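Side-chain contacts in neurotoxin (Clostridium botulinum, PDB 2QN0), which acts as the zinc-dependent light-chain protease of botulinum neurotoxin serotype C1 and cleaves neuronal SNARE proteins: residues Tyr108-Asp113 with His229-Ala234; Arg100-Glu105 with Gln356-Phe361; Asn237-Ala242 with Ile327-Phe332; Ala36-Ile39 with Ile43-Ile46; Asp48-Asn53 with Leu189-Ile194. One frame throughout, in Å; residues are numbered along the deposited sequence.

Interaction 1 (Tyr108-Asp113 with His229-Ala234); sequences YRLSTD and HELNHA. With ZN (zinc ion), chain B.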
# COMPACT_ATOMS: atom_id res chain seq x y z
N TYR A 108 2.19 12.47 -2.48
CA TYR A 108 3.39 13.20 -2.87
C TYR A 108 4.65 12.44 -2.44
O TYR A 108 5.56 12.22 -3.23
CB TYR A 108 3.40 14.59 -2.24
CG TYR A 108 4.68 15.35 -2.48
CD1 TYR A 108 4.96 15.93 -3.72
CD2 TYR A 108 5.66 15.43 -1.48
CE1 TYR A 108 6.17 16.57 -3.96
CE2 TYR A 108 6.87 16.08 -1.71
CZ TYR A 108 7.12 16.64 -2.95
OH TYR A 108 8.32 17.27 -3.19
N ARG A 109 4.69 12.04 -1.17
CA ARG A 109 5.86 11.33 -0.67
C ARG A 109 6.10 10.01 -1.37
O ARG A 109 7.21 9.72 -1.82
CB ARG A 109 5.73 11.12 0.84
CG ARG A 109 5.65 12.43 1.61
CD ARG A 109 5.75 12.22 3.11
NE ARG A 109 5.47 13.47 3.82
CZ ARG A 109 5.67 13.66 5.12
NH1 ARG A 109 6.16 12.68 5.87
NH2 ARG A 109 5.37 14.82 5.67
N LEU A 110 5.06 9.19 -1.48
CA LEU A 110 5.19 7.90 -2.14
C LEU A 110 5.56 7.99 -3.63
O LEU A 110 6.22 7.11 -4.16
CB LEU A 110 3.90 7.09 -2.00
CG LEU A 110 3.62 6.52 -0.61
CD1 LEU A 110 2.25 5.84 -0.60
CD2 LEU A 110 4.71 5.52 -0.24
N SER A 111 5.13 9.06 -4.28
CA SER A 111 5.40 9.22 -5.71
C SER A 111 6.64 10.04 -6.02
O SER A 111 7.03 10.13 -7.18
CB SER A 111 4.19 9.87 -6.40
OG SER A 111 4.03 11.22 -6.00
N THR A 112 7.26 10.62 -4.99
CA THR A 112 8.44 11.44 -5.20
C THR A 112 9.72 10.89 -4.57
O THR A 112 10.75 10.80 -5.23
CB THR A 112 8.21 12.87 -4.65
OG1 THR A 112 7.05 13.43 -5.27
CG2 THR A 112 9.41 13.75 -4.95
N ASP A 113 9.67 10.53 -3.29
CA ASP A 113 10.86 9.99 -2.64
C ASP A 113 11.12 8.58 -3.12
O ASP A 113 10.19 7.84 -3.44
CB ASP A 113 10.73 10.02 -1.11
CG ASP A 113 10.88 11.43 -0.55
OD1 ASP A 113 11.63 12.22 -1.15
OD2 ASP A 113 10.28 11.74 0.50
N HIS A 229 -4.65 2.33 3.99
CA HIS A 229 -4.03 1.46 5.00
C HIS A 229 -2.81 0.79 4.37
O HIS A 229 -1.73 0.76 4.98
CB HIS A 229 -5.03 0.39 5.47
CG HIS A 229 -4.42 -0.65 6.36
ND1 HIS A 229 -4.62 -0.66 7.72
CD2 HIS A 229 -3.62 -1.70 6.08
CE1 HIS A 229 -3.96 -1.68 8.25
NE2 HIS A 229 -3.35 -2.33 7.27
N GLU A 230 -2.96 0.26 3.16
CA GLU A 230 -1.83 -0.38 2.49
C GLU A 230 -0.76 0.65 2.11
O GLU A 230 0.43 0.35 2.12
CB GLU A 230 -2.28 -1.14 1.23
CG GLU A 230 -3.21 -2.34 1.50
CD GLU A 230 -2.69 -3.30 2.57
OE1 GLU A 230 -1.49 -3.64 2.55
OE2 GLU A 230 -3.50 -3.72 3.42
N LEU A 231 -1.19 1.87 1.77
CA LEU A 231 -0.22 2.91 1.42
C LEU A 231 0.65 3.22 2.65
O LEU A 231 1.79 3.67 2.51
CB LEU A 231 -0.93 4.18 0.94
CG LEU A 231 -1.67 4.06 -0.40
CD1 LEU A 231 -2.31 5.40 -0.77
CD2 LEU A 231 -0.70 3.62 -1.51
N ASN A 232 0.12 2.97 3.84
CA ASN A 232 0.91 3.20 5.05
C ASN A 232 2.03 2.17 5.12
O ASN A 232 3.15 2.49 5.53
CB ASN A 232 0.03 3.13 6.30
CG ASN A 232 -0.93 4.30 6.40
OD1 ASN A 232 -0.71 5.34 5.78
ND2 ASN A 232 -1.98 4.14 7.19
N HIS A 233 1.73 0.93 4.76
CA HIS A 233 2.77 -0.10 4.75
C HIS A 233 3.83 0.34 3.74
O HIS A 233 5.03 0.19 3.98
CB HIS A 233 2.21 -1.46 4.34
CG HIS A 233 1.39 -2.11 5.41
ND1 HIS A 233 1.85 -2.32 6.69
CD2 HIS A 233 0.13 -2.63 5.37
CE1 HIS A 233 0.93 -2.94 7.40
NE2 HIS A 233 -0.13 -3.14 6.62
N ALA A 234 3.38 0.87 2.61
CA ALA A 234 4.30 1.33 1.56
C ALA A 234 5.17 2.47 2.07
O ALA A 234 6.34 2.58 1.69
CB ALA A 234 3.52 1.77 0.31
ZN ZN B . -2.00 -3.92 7.04
O HOH W 1 -2.65 -5.08 5.44
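Leu-110 is the single residue of 108-113 that reaches the 229-234 helix, where it meets Leu-231 and Ala-234. Its CB bond already points at the partner helix, while CB itself rests against Ile-43. With CG beside the backbone N (chi1 -73°), the two methyls part, one toward Leu-231 and one toward Ala-234, a turn further on. CD1 goes to Leu-231, 3.8 Å from its CD2 and 3.9 Å from its CB. CD2 instead lies over the backbone of Ala-234, with Leu-110 CD2 to Ala-234 C at 3.9 Å and to Ala-234 CB at 4.0 Å. No hydrogen bond crosses; the leucine methyls make apolar contacts.

The reverse side of the same helix carries the zinc site. His-229 NE2 and His-233 NE2 each bind zinc at 2.1 Å, Glu-269 completes the protein ligands, and a water takes a further position. That water donates to Glu-230 OE2 over 2.6 Å, an arrangement consistent with the HExxH motif of zinc peptidases. Helix 101-112 thus packs through Leu-110 on one flank of helix 223-238, also touching Met-235 and Leu-238, while Ile-192 of strand 190-193 lies against Glu-230, Leu-231 and Ala-234.

Interaction 2 (Arg100-Glu105 with Gln356-Phe361); sequences REIGEE and QIFTEF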
# COMPACT_ATOMS: atom_id res chain seq x y z
N ARG A 100 -7.88 15.63 0.30
CA ARG A 100 -7.55 16.17 1.62
C ARG A 100 -6.04 16.36 1.68
O ARG A 100 -5.29 15.60 1.08
CB ARG A 100 -8.00 15.23 2.75
CG ARG A 100 -9.46 14.83 2.71
CD ARG A 100 -10.38 16.01 2.57
NE ARG A 100 -11.74 15.60 2.25
CZ ARG A 100 -12.64 15.19 3.15
NH1 ARG A 100 -12.32 15.15 4.44
NH2 ARG A 100 -13.85 14.84 2.75
N GLU A 101 -5.60 17.36 2.44
CA GLU A 101 -4.17 17.64 2.53
C GLU A 101 -3.29 16.47 2.96
O GLU A 101 -2.21 16.28 2.40
CB GLU A 101 -3.93 18.82 3.48
CG GLU A 101 -4.63 20.10 3.05
CD GLU A 101 -4.13 21.32 3.81
OE1 GLU A 101 -4.10 21.27 5.06
OE2 GLU A 101 -3.77 22.32 3.16
N ILE A 102 -3.73 15.69 3.94
CA ILE A 102 -2.91 14.58 4.39
C ILE A 102 -2.75 13.53 3.28
O ILE A 102 -1.69 12.94 3.13
CB ILE A 102 -3.47 13.93 5.67
CG1 ILE A 102 -2.41 13.02 6.29
CG2 ILE A 102 -4.75 13.15 5.37
CD1 ILE A 102 -2.73 12.58 7.71
N GLY A 103 -3.81 13.33 2.50
CA GLY A 103 -3.76 12.37 1.41
C GLY A 103 -2.87 12.88 0.30
O GLY A 103 -2.16 12.11 -0.35
N GLU A 104 -2.90 14.19 0.05
CA GLU A 104 -2.06 14.77 -0.98
C GLU A 104 -0.60 14.58 -0.59
O GLU A 104 0.25 14.27 -1.43
CB GLU A 104 -2.37 16.26 -1.14
CG GLU A 104 -1.60 16.92 -2.28
CD GLU A 104 -1.85 18.41 -2.38
OE1 GLU A 104 -3.03 18.81 -2.36
OE2 GLU A 104 -0.87 19.17 -2.49
N GLU A 105 -0.30 14.76 0.69
CA GLU A 105 1.07 14.60 1.18
C GLU A 105 1.50 13.14 1.10
O GLU A 105 2.64 12.84 0.74
CB GLU A 105 1.18 15.10 2.63
CG GLU A 105 2.59 15.07 3.21
CD GLU A 105 3.59 15.91 2.42
OE1 GLU A 105 3.20 16.99 1.91
OE2 GLU A 105 4.77 15.51 2.32
N GLN A 356 2.67 7.47 13.42
CA GLN A 356 1.53 7.89 14.21
C GLN A 356 0.60 8.92 13.59
O GLN A 356 -0.52 9.10 14.08
CB GLN A 356 2.02 8.36 15.59
CG GLN A 356 2.67 7.23 16.37
CD GLN A 356 2.90 7.57 17.83
OE1 GLN A 356 2.10 8.26 18.45
NE2 GLN A 356 3.99 7.06 18.39
N ILE A 357 1.03 9.59 12.53
CA ILE A 357 0.18 10.58 11.87
C ILE A 357 -0.43 10.00 10.59
O ILE A 357 -1.62 10.14 10.33
CB ILE A 357 0.96 11.86 11.55
CG1 ILE A 357 1.45 12.50 12.85
CG2 ILE A 357 0.08 12.83 10.77
CD1 ILE A 357 2.21 13.80 12.66
N PHE A 358 0.41 9.35 9.78
CA PHE A 358 -0.07 8.72 8.56
C PHE A 358 -0.58 7.33 8.96
O PHE A 358 0.11 6.33 8.76
CB PHE A 358 1.08 8.59 7.55
CG PHE A 358 1.43 9.89 6.87
CD1 PHE A 358 0.61 10.41 5.88
CD2 PHE A 358 2.57 10.59 7.24
CE1 PHE A 358 0.91 11.62 5.26
CE2 PHE A 358 2.89 11.81 6.63
CZ PHE A 358 2.06 12.32 5.63
N THR A 359 -1.78 7.30 9.53
CA THR A 359 -2.39 6.06 9.99
C THR A 359 -3.86 5.98 9.57
O THR A 359 -4.52 7.01 9.42
CB THR A 359 -2.35 5.94 11.53
OG1 THR A 359 -3.19 6.95 12.10
CG2 THR A 359 -0.92 6.12 12.04
N GLU A 360 -4.37 4.76 9.42
CA GLU A 360 -5.76 4.55 9.04
C GLU A 360 -6.71 5.25 10.02
O GLU A 360 -7.67 5.92 9.63
CB GLU A 360 -6.07 3.05 9.03
CG GLU A 360 -7.48 2.71 8.57
CD GLU A 360 -7.81 1.24 8.77
OE1 GLU A 360 -6.92 0.40 8.54
OE2 GLU A 360 -8.97 0.93 9.14
N PHE A 361 -6.42 5.07 11.31
CA PHE A 361 -7.21 5.66 12.38
C PHE A 361 -7.33 7.18 12.23
O PHE A 361 -8.40 7.75 12.41
CB PHE A 361 -6.55 5.33 13.73
CG PHE A 361 -7.39 5.71 14.92
CD1 PHE A 361 -8.39 4.85 15.38
CD2 PHE A 361 -7.18 6.91 15.57
CE1 PHE A 361 -9.18 5.20 16.47
CE2 PHE A 361 -7.96 7.27 16.67
CZ PHE A 361 -8.96 6.41 17.12
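Phe-358 offers the edge of its ring to helix 101-112, and two residues one turn apart receive it. Its CE1 lies 3.6 Å from Ile-102 O, near the ring plane, and 3.7 Å from Ile-102 CG1. The neighbouring CZ meets Glu-105 CG at 3.7 Å, again at the rim. Beyond CG1, the Ile-102 side chain runs past the ring in the opposite sense and ends with CD1 3.7 Å from Ile-357 O and 4.2 Å from Ile-357 CG2.

The next shell surrounds these groups. A bend at chi2 (59°) in Glu-105 leaves its methylenes for the ring, while its carboxylate OE2 forms a salt bridge with Arg-109, one turn further along the helix. Leu-106 and Tyr-363 also touch the Phe-358 ring, and Ile-102 packs on Asn-362, Tyr-363 and Ile-366.

Phe-358 is the centre of an inverse gamma turn, with a weak bond from Thr-359 N to Ile-357 O. Thr-359 then acts as N-cap, its OG1 bonding Asn-362 N. At the following position Glu-360 OE1 hydrogen-bonds His-229 ND1, a second-shell carboxylate-histidine-zinc triad of the kind familiar from zinc enzymes, which probably orients the imidazole.

Interaction 3 (Asn237-Ala242 with Ile327-Phe332); sequences NLYGIA and IRKYRF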
# COMPACT_ATOMS: atom_id res chain seq x y z
N ASN A 237 7.83 0.99 4.18
CA ASN A 237 8.78 0.31 3.29
C ASN A 237 9.69 1.27 2.53
O ASN A 237 10.87 1.01 2.35
CB ASN A 237 8.05 -0.57 2.26
CG ASN A 237 7.32 -1.74 2.89
OD1 ASN A 237 7.70 -2.22 3.96
ND2 ASN A 237 6.28 -2.22 2.22
N LEU A 238 9.12 2.37 2.07
CA LEU A 238 9.88 3.37 1.32
C LEU A 238 10.93 4.05 2.19
O LEU A 238 12.05 4.28 1.75
CB LEU A 238 8.93 4.42 0.75
CG LEU A 238 9.59 5.60 0.02
CD1 LEU A 238 10.49 5.08 -1.10
CD2 LEU A 238 8.51 6.53 -0.53
N TYR A 239 10.56 4.36 3.43
CA TYR A 239 11.48 5.04 4.34
C TYR A 239 12.35 4.09 5.16
O TYR A 239 13.11 4.52 6.04
CB TYR A 239 10.69 5.99 5.24
CG TYR A 239 10.19 7.19 4.47
CD1 TYR A 239 11.02 8.29 4.24
CD2 TYR A 239 8.92 7.20 3.90
CE1 TYR A 239 10.60 9.37 3.47
CE2 TYR A 239 8.48 8.28 3.13
CZ TYR A 239 9.33 9.35 2.91
OH TYR A 239 8.90 10.41 2.14
N GLY A 240 12.24 2.80 4.87
CA GLY A 240 13.06 1.80 5.53
C GLY A 240 12.84 1.60 7.02
O GLY A 240 13.79 1.28 7.75
N ILE A 241 11.61 1.77 7.47
CA ILE A 241 11.31 1.59 8.89
C ILE A 241 10.29 0.47 9.15
O ILE A 241 9.67 0.42 10.21
CB ILE A 241 10.79 2.89 9.52
CG1 ILE A 241 9.49 3.33 8.84
CG2 ILE A 241 11.85 3.97 9.40
CD1 ILE A 241 8.75 4.42 9.59
N ALA A 242 10.12 -0.42 8.18
CA ALA A 242 9.18 -1.53 8.34
C ALA A 242 9.62 -2.43 9.49
O ALA A 242 10.82 -2.66 9.69
CB ALA A 242 9.11 -2.35 7.04
N ILE A 327 19.15 13.07 0.58
CA ILE A 327 19.34 13.93 1.74
C ILE A 327 17.99 14.54 2.11
O ILE A 327 17.63 14.62 3.29
CB ILE A 327 20.36 15.06 1.45
CG1 ILE A 327 21.77 14.48 1.37
CG2 ILE A 327 20.26 16.15 2.51
CD1 ILE A 327 22.82 15.45 0.88
N ARG A 328 17.23 14.96 1.10
CA ARG A 328 15.91 15.55 1.35
C ARG A 328 14.92 14.50 1.87
O ARG A 328 14.12 14.78 2.76
CB ARG A 328 15.34 16.18 0.07
CG ARG A 328 16.04 17.46 -0.38
CD ARG A 328 15.23 18.19 -1.45
NE ARG A 328 15.18 17.47 -2.72
CZ ARG A 328 16.12 17.54 -3.66
NH1 ARG A 328 17.20 18.29 -3.48
NH2 ARG A 328 15.98 16.86 -4.79
N LYS A 329 14.98 13.29 1.32
CA LYS A 329 14.10 12.21 1.74
C LYS A 329 14.20 11.94 3.24
O LYS A 329 13.20 11.93 3.96
CB LYS A 329 14.45 10.92 0.99
CG LYS A 329 13.75 9.67 1.53
CD LYS A 329 14.27 8.40 0.86
CE LYS A 329 13.60 7.16 1.45
NZ LYS A 329 14.23 5.91 0.94
N TYR A 330 15.43 11.71 3.69
CA TYR A 330 15.69 11.39 5.09
C TYR A 330 15.78 12.61 6.00
O TYR A 330 15.94 12.47 7.22
CB TYR A 330 16.97 10.57 5.19
CG TYR A 330 16.89 9.23 4.47
CD1 TYR A 330 16.05 8.22 4.94
CD2 TYR A 330 17.66 8.98 3.34
CE1 TYR A 330 15.98 6.99 4.29
CE2 TYR A 330 17.60 7.75 2.68
CZ TYR A 330 16.76 6.76 3.17
OH TYR A 330 16.69 5.53 2.54
N ARG A 331 15.69 13.80 5.42
CA ARG A 331 15.77 15.05 6.17
C ARG A 331 17.09 15.18 6.93
O ARG A 331 17.12 15.62 8.08
CB ARG A 331 14.58 15.17 7.13
CG ARG A 331 13.24 15.14 6.42
CD ARG A 331 12.07 15.34 7.36
NE ARG A 331 10.80 15.19 6.66
CZ ARG A 331 9.60 15.29 7.24
NH1 ARG A 331 9.51 15.54 8.54
NH2 ARG A 331 8.50 15.12 6.52
N PHE A 332 18.17 14.78 6.27
CA PHE A 332 19.49 14.87 6.88
C PHE A 332 19.96 16.31 6.82
O PHE A 332 19.37 17.15 6.13
CB PHE A 332 20.50 13.98 6.13
CG PHE A 332 20.26 12.50 6.29
CD1 PHE A 332 19.69 11.99 7.45
CD2 PHE A 332 20.66 11.62 5.29
CE1 PHE A 332 19.54 10.61 7.62
CE2 PHE A 332 20.51 10.24 5.45
CZ PHE A 332 19.95 9.74 6.63
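The rings of Tyr-239 and Tyr-330 each present an edge to a backbone carbonyl across the contact. Lys-329 O lies near the plane of the Tyr-239 ring, 3.7 Å from its CE1, and Tyr-239 O near that of the Tyr-330 ring, 4.2 Å from its CE1. One face of Tyr-330 is crossed near its border by Lys-329 CD, which stands 3.7 Å above it; Tyr-297 meets Tyr-330 edge-to-face.

Between the rings runs Lys-329, extended beyond CG and antiparallel to the Tyr-239 side chain. Its CG touches Tyr-239 CE1 at 3.7 Å. The buried ammonium is gripped by three oxygens: NZ donates to Leu-238 O over 2.8 Å, to Tyr-330 OH over 3.0 Å, and to Ile-114 O. Leu-238 O belongs to the last turn of its helix, where a positive charge is probably favoured. Tyr-330 OH also bonds Gly-185 O, and Tyr-239 OH bonds Asp-113.

Both segments leave their helices at positive phi, Arg-331 in a Schellman motif and Gly-240 in a similar one whose bond to Asn-237 O is weak and doubtful. The ends of helices 223-238 and 319-330 are joined beside helix 101-112 at Leu-238 and Tyr-239, helix 344-357 at Tyr-239 and helix 283-304 at Tyr-330.

Interaction 4 (Ala36-Ile39 with Ile43-Ile46); sequences AFRI and IWVI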
# COMPACT_ATOMS: atom_id res chain seq x y z
N ALA A 36 1.07 -1.62 -17.81
CA ALA A 36 1.11 -0.80 -16.60
C ALA A 36 0.79 0.67 -16.88
O ALA A 36 1.05 1.17 -17.98
CB ALA A 36 2.48 -0.92 -15.94
N PHE A 37 0.24 1.35 -15.88
CA PHE A 37 -0.16 2.76 -16.00
C PHE A 37 0.39 3.59 -14.85
O PHE A 37 0.30 3.18 -13.69
CB PHE A 37 -1.68 2.85 -16.01
CG PHE A 37 -2.34 1.93 -17.00
CD1 PHE A 37 -2.78 2.42 -18.23
CD2 PHE A 37 -2.48 0.58 -16.73
CE1 PHE A 37 -3.36 1.56 -19.17
CE2 PHE A 37 -3.05 -0.29 -17.66
CZ PHE A 37 -3.49 0.21 -18.89
N ARG A 38 0.94 4.76 -15.15
CA ARG A 38 1.50 5.63 -14.12
C ARG A 38 0.41 6.51 -13.51
O ARG A 38 -0.12 7.41 -14.18
CB ARG A 38 2.61 6.51 -14.71
CG ARG A 38 3.40 7.32 -13.67
CD ARG A 38 4.08 8.55 -14.30
NE ARG A 38 5.04 8.20 -15.35
CZ ARG A 38 6.31 7.86 -15.13
NH1 ARG A 38 6.79 7.82 -13.89
NH2 ARG A 38 7.10 7.56 -16.16
N ILE A 39 0.05 6.26 -12.26
CA ILE A 39 -0.97 7.04 -11.57
C ILE A 39 -0.44 8.47 -11.42
O ILE A 39 -1.11 9.44 -11.77
CB ILE A 39 -1.29 6.45 -10.18
CG1 ILE A 39 -1.86 5.04 -10.34
CG2 ILE A 39 -2.27 7.35 -9.43
CD1 ILE A 39 -2.19 4.34 -9.03
N ILE A 43 4.42 6.08 -8.81
CA ILE A 43 3.39 5.13 -8.40
C ILE A 43 2.74 4.59 -9.67
O ILE A 43 2.17 5.35 -10.46
CB ILE A 43 2.29 5.79 -7.55
CG1 ILE A 43 2.88 6.35 -6.26
CG2 ILE A 43 1.21 4.75 -7.22
CD1 ILE A 43 1.87 7.09 -5.40
N TRP A 44 2.82 3.27 -9.87
CA TRP A 44 2.25 2.62 -11.04
C TRP A 44 1.18 1.62 -10.65
O TRP A 44 1.14 1.15 -9.51
CB TRP A 44 3.33 1.87 -11.81
CG TRP A 44 4.35 2.75 -12.47
CD1 TRP A 44 5.37 3.43 -11.86
CD2 TRP A 44 4.42 3.06 -13.86
NE1 TRP A 44 6.08 4.15 -12.80
CE2 TRP A 44 5.52 3.94 -14.03
CE3 TRP A 44 3.67 2.69 -14.98
CZ2 TRP A 44 5.88 4.45 -15.28
CZ3 TRP A 44 4.03 3.20 -16.23
CH2 TRP A 44 5.12 4.07 -16.37
N VAL A 45 0.31 1.30 -11.60
CA VAL A 45 -0.72 0.30 -11.36
C VAL A 45 -0.76 -0.70 -12.50
O VAL A 45 -0.72 -0.32 -13.68
CB VAL A 45 -2.12 0.95 -11.20
CG1 VAL A 45 -2.47 1.77 -12.42
CG2 VAL A 45 -3.17 -0.15 -10.98
N ILE A 46 -0.77 -1.98 -12.15
CA ILE A 46 -0.87 -3.07 -13.12
C ILE A 46 -2.16 -3.76 -12.68
O ILE A 46 -2.17 -4.48 -11.68
CB ILE A 46 0.31 -4.05 -13.00
CG1 ILE A 46 1.63 -3.32 -13.29
CG2 ILE A 46 0.12 -5.20 -14.00
CD1 ILE A 46 2.86 -4.20 -13.15
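Strands 34-38 and 43-46 form a beta hairpin, their short segments running antiparallel at 151°, with Phe-37 and Val-45 as a hydrogen-bonded pair and Arg-38 and Trp-44 as a non-hydrogen-bonded one. The pair is reciprocal: Phe-37 N donates to Val-45 O at 2.9 Å and Val-45 N to Phe-37 O at 2.8 Å. A third bond, Ile-39 N to Ile-43 O, is more bent, with 135° at the hydrogen, where the chain turns its corner.

On the face bearing Phe-37 and Val-45, Val-45 CG1 sits between its own backbone N and carbonyl carbon, which brings Val-45 CG1 to 3.4 Å from Phe-37 O and close to Phe-37 CB. Ile-39 crosses Val-45 nearly at a right angle and sends CD1 on to Ile-43 CG2. Helix 80-97 packs on this side, through Leu-87 against Phe-37 and Val-45 and through Ile-90 and Phe-94 against Ile-39.

The other face is dominated by Trp-44 and Arg-38. Ala-36 CB fits between Trp-44 CE3 and Ile-46 CG1, 3.7 Å from the latter. The arginine folds across the indole by a bend at chi3, and its guanidinium is anchored by Gly-41 O, Lys-17 O and Asn-18 OD1, which should fix its rotation. Arg-38 CB makes a CH-pi contact almost exactly on the normal of the six-membered ring, 3.7 Å from its centroid. Further out, Trp-44 CZ2 lies over the centre of the guanidinium, 3.4 Å from Arg-38 CZ, although the two planes are inclined by 55°.

Interaction 5 (Asp48-Asn53 with Leu189-Ile194); sequences DRFSRN and LSIISI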
# COMPACT_ATOMS: atom_id res chain seq x y z
N ASP A 48 -3.79 -6.38 -12.88
CA ASP A 48 -3.84 -7.84 -13.05
C ASP A 48 -3.82 -8.55 -11.70
O ASP A 48 -3.42 -7.97 -10.69
CB ASP A 48 -2.62 -8.35 -13.82
CG ASP A 48 -2.47 -7.75 -15.19
OD1 ASP A 48 -3.41 -7.10 -15.69
OD2 ASP A 48 -1.39 -7.95 -15.78
N ARG A 49 -4.25 -9.81 -11.69
CA ARG A 49 -4.20 -10.60 -10.47
C ARG A 49 -2.70 -10.86 -10.27
O ARG A 49 -1.95 -10.93 -11.25
CB ARG A 49 -4.96 -11.92 -10.63
CG ARG A 49 -6.47 -11.75 -10.78
CD ARG A 49 -7.09 -11.10 -9.54
NE ARG A 49 -7.11 -12.01 -8.39
CZ ARG A 49 -8.00 -12.99 -8.22
NH1 ARG A 49 -8.95 -13.19 -9.13
NH2 ARG A 49 -7.94 -13.76 -7.14
N PHE A 50 -2.27 -11.00 -9.02
CA PHE A 50 -0.86 -11.19 -8.70
C PHE A 50 -0.64 -12.38 -7.77
O PHE A 50 -1.43 -12.62 -6.86
CB PHE A 50 -0.34 -9.90 -8.02
CG PHE A 50 1.13 -9.92 -7.69
CD1 PHE A 50 2.09 -9.64 -8.66
CD2 PHE A 50 1.55 -10.18 -6.38
CE1 PHE A 50 3.45 -9.60 -8.34
CE2 PHE A 50 2.91 -10.14 -6.05
CZ PHE A 50 3.86 -9.86 -7.03
N SER A 51 0.45 -13.11 -7.99
CA SER A 51 0.76 -14.25 -7.13
C SER A 51 2.25 -14.46 -7.00
O SER A 51 3.03 -14.12 -7.90
CB SER A 51 0.11 -15.53 -7.65
OG SER A 51 0.43 -16.63 -6.81
N ARG A 52 2.66 -15.03 -5.87
CA ARG A 52 4.06 -15.32 -5.60
C ARG A 52 4.25 -16.83 -5.45
O ARG A 52 5.36 -17.31 -5.25
CB ARG A 52 4.51 -14.62 -4.32
CG ARG A 52 4.60 -13.10 -4.45
CD ARG A 52 5.68 -12.73 -5.44
NE ARG A 52 6.97 -13.25 -5.02
CZ ARG A 52 7.77 -13.98 -5.79
NH1 ARG A 52 7.42 -14.28 -7.03
NH2 ARG A 52 8.93 -14.43 -5.31
N ASN A 53 3.15 -17.58 -5.57
CA ASN A 53 3.21 -19.03 -5.45
C ASN A 53 3.48 -19.72 -6.78
O ASN A 53 2.90 -19.35 -7.81
CB ASN A 53 1.89 -19.57 -4.88
CG ASN A 53 1.62 -19.08 -3.47
OD1 ASN A 53 2.45 -19.24 -2.57
ND2 ASN A 53 0.45 -18.49 -3.26
N LEU A 189 11.21 -1.13 -3.24
CA LEU A 189 9.98 -1.08 -4.01
C LEU A 189 8.91 -1.92 -3.32
O LEU A 189 9.19 -3.02 -2.84
CB LEU A 189 10.24 -1.62 -5.43
CG LEU A 189 9.05 -1.77 -6.38
CD1 LEU A 189 9.55 -1.71 -7.82
CD2 LEU A 189 8.31 -3.08 -6.11
N SER A 190 7.68 -1.40 -3.28
CA SER A 190 6.57 -2.12 -2.66
C SER A 190 5.53 -2.49 -3.72
O SER A 190 5.30 -1.73 -4.65
CB SER A 190 5.85 -1.26 -1.62
OG SER A 190 6.64 -1.03 -0.46
N ILE A 191 4.92 -3.66 -3.56
CA ILE A 191 3.85 -4.07 -4.45
C ILE A 191 2.64 -4.24 -3.55
O ILE A 191 2.69 -4.96 -2.55
CB ILE A 191 4.13 -5.41 -5.17
CG1 ILE A 191 5.22 -5.20 -6.24
CG2 ILE A 191 2.85 -5.94 -5.82
CD1 ILE A 191 5.53 -6.43 -7.07
N ILE A 192 1.56 -3.53 -3.87
CA ILE A 192 0.32 -3.59 -3.11
C ILE A 192 -0.70 -4.35 -3.95
O ILE A 192 -1.04 -3.90 -5.05
CB ILE A 192 -0.23 -2.17 -2.83
CG1 ILE A 192 0.73 -1.40 -1.91
CG2 ILE A 192 -1.62 -2.27 -2.20
CD1 ILE A 192 0.31 0.05 -1.66
N SER A 193 -1.18 -5.48 -3.45
CA SER A 193 -2.18 -6.29 -4.17
C SER A 193 -3.50 -6.06 -3.44
O SER A 193 -3.63 -6.37 -2.25
CB SER A 193 -1.78 -7.76 -4.15
OG SER A 193 -0.51 -7.92 -4.76
N ILE A 194 -4.49 -5.55 -4.16
CA ILE A 194 -5.73 -5.18 -3.51
C ILE A 194 -6.89 -4.93 -4.47
O ILE A 194 -6.70 -4.77 -5.68
CB ILE A 194 -5.47 -3.86 -2.75
CG1 ILE A 194 -6.67 -3.42 -1.93
CG2 ILE A 194 -5.11 -2.77 -3.78
CD1 ILE A 194 -6.40 -2.15 -1.13
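Apolar packing comes first: Phe-50 projects from its loop onto strand 190-193 and meets Ile-191 nearly at a right angle. The delta methyl reaches the far end of the ring, Ile-191 CD1 lying 3.8 Å from Phe-50 CZ and 4.0 Å from Phe-50 CE1. A CH-pi contact accompanies it, since Ile-191 CG2 lies over one face, 4.3 Å from the ring centroid and 13° off the normal. Placing CG opposite the backbone N (chi1 -177°) carries the phenyl group out from the loop to this position.

The polar neighbour is Ser-193, whose OG approaches the ring obliquely and lies 3.5 Å from Phe-50 CD2. That oxygen has a stronger partner, a hydrogen bond with Thr-159 OG1 on the adjoining strand, and Thr-159 itself touches both Phe-50 and Ile-191.

Hydrogen bonds hold the loop in shape. Asn-53 N donates to Ser-51 OG over 3.1 Å, an ST turn, and the same oxygen bonds Glu-163. Arg-49 is held by several backbone oxygens, among them Pro-161 O, and the loop backbone bonds Gly-160 and Pro-161.

Strand residues alternate in the manner of a beta sheet with two packed faces: Ile-191 and Ser-193 turn to the loop, whereas Ile-192 turns away to helix 223-238, so the loop and the zinc-binding helix sandwich one strand of the protease's mixed sheet.

The zinc-binding helix ties four of the contacts together. Interactions 1 and 2, with centres about 10 Å apart, share helix 101-112 and meet behind the metal, where His-229 ND1 lies 2.7 Å from Glu-360 OE1. Interaction 3 uses the end of helix 223-238 and reaches interaction 1 through Tyr-239 OH and Asp-113 OD2, 2.5 Å apart. From the sheet side, interaction 5 touches the same helix: Ile-192 CD1 is 3.7 Å from Leu-231 CD2, and Ser-190 OG is 2.9 Å from Asn-237 ND2 of interaction 3. Interaction 4 belongs to the same sheet as interaction 5, and its Ile-43 packs on Leu-110 and Ser-111 of interaction 1.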